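Local coordinates for jasmonate-induced oxygenase 2 (Arabidopsis thaliana, PDB 6LSV), which oxidises the defence hormone jasmonate to 12-hydroxyjasmonate, using iron, 2-oxoglutarate and molecular oxygen and releasing succinate and carbon dioxide, at residues F140-P145 with G204-V209. Sequence-based numbering, arbitrary orientation.
Sequences FLHLLP and GACLRV. With JAA ({(1R,2R)-3-oxo-2-[(2Z)-pent-2-en-1-yl]cyclopentyl}acetic acid), chain D.
Leu141 and Leu207 form a hydrogen-bonded pair between two antiparallel strands, Leu141 N giving to Leu207 O at 3.0 Å and Leu207 N to Leu141 O at 2.9 Å. Further along, the register slips by one residue: the amides of Leu143 and Leu144 both donate to Ala205 O, a classic beta bulge, and Ala205 N returns a bond to Leu144 O from above the carbonyl plane. Strand 204-212, part of the double-stranded beta-helix (jelly-roll) core of 2-oxoglutarate oxygenases, pairs with 294-302 on its other side; 137-144 extends that sheet. On the face bearing Phe140, His142, Cys206 and Arg208, Phe140 and Arg208 reach the bound jasmonate. CG of Phe140 stands anti to the backbone N (chi1 -179°); CE1 of its ring lies 3.8 Å from Cys206 CB, while one ring face receives jasmonate C06 off-centre, 3.7 Å from CZ. The extended Arg208 side chain crosses Phe140 at about a right angle and donates from NH1 to the ketone O01 of jasmonate at 3.0 Å, O01 lying in the guanidinium plane; its NE is hydrogen-bonded to OD1 of Asn210, which binds 2-oxoglutarate, and Arg333 and Arg337 also bond jasmonate. On the opposite face Leu141 and Leu207 lie side by side, pointing the same way; from the bulge, Leu143 brings CD1 to 4.0 Å from Leu207 CB.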
# COMPACT_ATOMS: atom_id res chain seq x y z
N PHE A 140 -4.41 6.69 8.33
CA PHE A 140 -3.34 7.20 7.47
C PHE A 140 -2.57 8.29 8.21
O PHE A 140 -3.17 9.16 8.85
CB PHE A 140 -3.93 7.74 6.16
CG PHE A 140 -2.90 8.28 5.20
CD1 PHE A 140 -1.99 7.43 4.59
CD2 PHE A 140 -2.86 9.63 4.91
CE1 PHE A 140 -1.05 7.93 3.71
CE2 PHE A 140 -1.92 10.14 4.03
CZ PHE A 140 -1.01 9.29 3.42
N LEU A 141 -1.24 8.22 8.13
CA LEU A 141 -0.38 9.21 8.77
C LEU A 141 0.94 9.28 8.01
O LEU A 141 1.31 8.34 7.30
CB LEU A 141 -0.14 8.88 10.26
CG LEU A 141 0.54 7.55 10.62
CD1 LEU A 141 2.06 7.68 10.70
CD2 LEU A 141 -0.01 7.00 11.93
N HIS A 142 1.64 10.39 8.19
CA HIS A 142 2.94 10.60 7.57
C HIS A 142 4.07 10.31 8.56
O HIS A 142 3.93 10.54 9.76
CB HIS A 142 3.07 12.03 7.05
CG HIS A 142 2.24 12.32 5.84
ND1 HIS A 142 2.54 11.82 4.59
CD2 HIS A 142 1.11 13.05 5.69
CE1 HIS A 142 1.64 12.23 3.72
NE2 HIS A 142 0.76 12.98 4.36
N LEU A 143 5.18 9.82 8.03
CA LEU A 143 6.41 9.62 8.80
C LEU A 143 7.55 10.51 8.34
O LEU A 143 8.27 11.07 9.17
CB LEU A 143 6.86 8.15 8.73
CG LEU A 143 5.85 7.12 9.23
CD1 LEU A 143 5.94 5.85 8.41
CD2 LEU A 143 6.07 6.83 10.71
N LEU A 144 7.74 10.65 7.03
CA LEU A 144 8.70 11.57 6.45
C LEU A 144 8.03 12.26 5.27
O LEU A 144 7.15 11.68 4.62
CB LEU A 144 9.97 10.85 5.98
CG LEU A 144 10.87 10.26 7.06
CD1 LEU A 144 11.95 9.42 6.41
CD2 LEU A 144 11.48 11.36 7.92
N PRO A 145 8.42 13.51 4.96
CA PRO A 145 9.44 14.34 5.63
C PRO A 145 8.99 14.84 7.00
O PRO A 145 7.81 14.71 7.35
CB PRO A 145 9.62 15.50 4.65
CG PRO A 145 8.31 15.62 3.97
CD PRO A 145 7.82 14.21 3.81
N GLY A 204 9.83 10.64 0.97
CA GLY A 204 8.57 10.63 1.70
C GLY A 204 8.29 9.23 2.22
O GLY A 204 8.61 8.24 1.57
N ALA A 205 7.70 9.17 3.41
CA ALA A 205 7.33 7.90 4.02
C ALA A 205 6.02 8.10 4.76
O ALA A 205 5.93 8.96 5.64
CB ALA A 205 8.41 7.41 4.99
N CYS A 206 5.00 7.33 4.39
CA CYS A 206 3.73 7.37 5.09
C CYS A 206 3.27 5.95 5.38
O CYS A 206 3.83 4.97 4.90
CB CYS A 206 2.67 8.16 4.29
SG CYS A 206 2.70 7.91 2.51
N LEU A 207 2.24 5.87 6.22
CA LEU A 207 1.75 4.60 6.73
C LEU A 207 0.23 4.60 6.64
O LEU A 207 -0.42 5.56 7.04
CB LEU A 207 2.19 4.40 8.19
CG LEU A 207 1.70 3.12 8.86
CD1 LEU A 207 2.35 1.90 8.22
CD2 LEU A 207 1.96 3.15 10.36
N ARG A 208 -0.32 3.53 6.08
CA ARG A 208 -1.76 3.31 6.07
C ARG A 208 -2.02 1.92 6.62
O ARG A 208 -1.50 0.93 6.09
CB ARG A 208 -2.36 3.45 4.67
CG ARG A 208 -3.68 2.70 4.53
CD ARG A 208 -4.57 3.24 3.44
NE ARG A 208 -5.71 2.36 3.20
CZ ARG A 208 -6.84 2.73 2.62
NH1 ARG A 208 -6.99 3.98 2.20
NH2 ARG A 208 -7.82 1.85 2.45
N VAL A 209 -2.82 1.84 7.68
CA VAL A 209 -3.20 0.59 8.31
C VAL A 209 -4.65 0.31 7.96
O VAL A 209 -5.51 1.19 8.11
CB VAL A 209 -3.00 0.63 9.84
CG1 VAL A 209 -3.22 -0.74 10.44
CG2 VAL A 209 -1.60 1.15 10.17
O01 JAA D . -5.01 6.16 1.86
O02 JAA D . 0.03 9.00 -0.80
O03 JAA D . -1.50 10.33 -1.58
C04 JAA D . -2.64 7.75 0.04
C05 JAA D . -3.80 6.61 0.04
C06 JAA D . -3.36 9.00 0.60
C07 JAA D . -4.52 8.55 1.19
C08 JAA D . -4.49 6.91 1.10
C09 JAA D . -3.18 5.14 0.17
C10 JAA D . -2.13 8.00 -1.27
C11 JAA D . -2.85 4.59 -1.22
C12 JAA D . -1.14 9.18 -1.21
C13 JAA D . -3.22 3.38 -1.59
C14 JAA D . -4.02 2.47 -0.66
C15 JAA D . -5.27 1.97 -1.38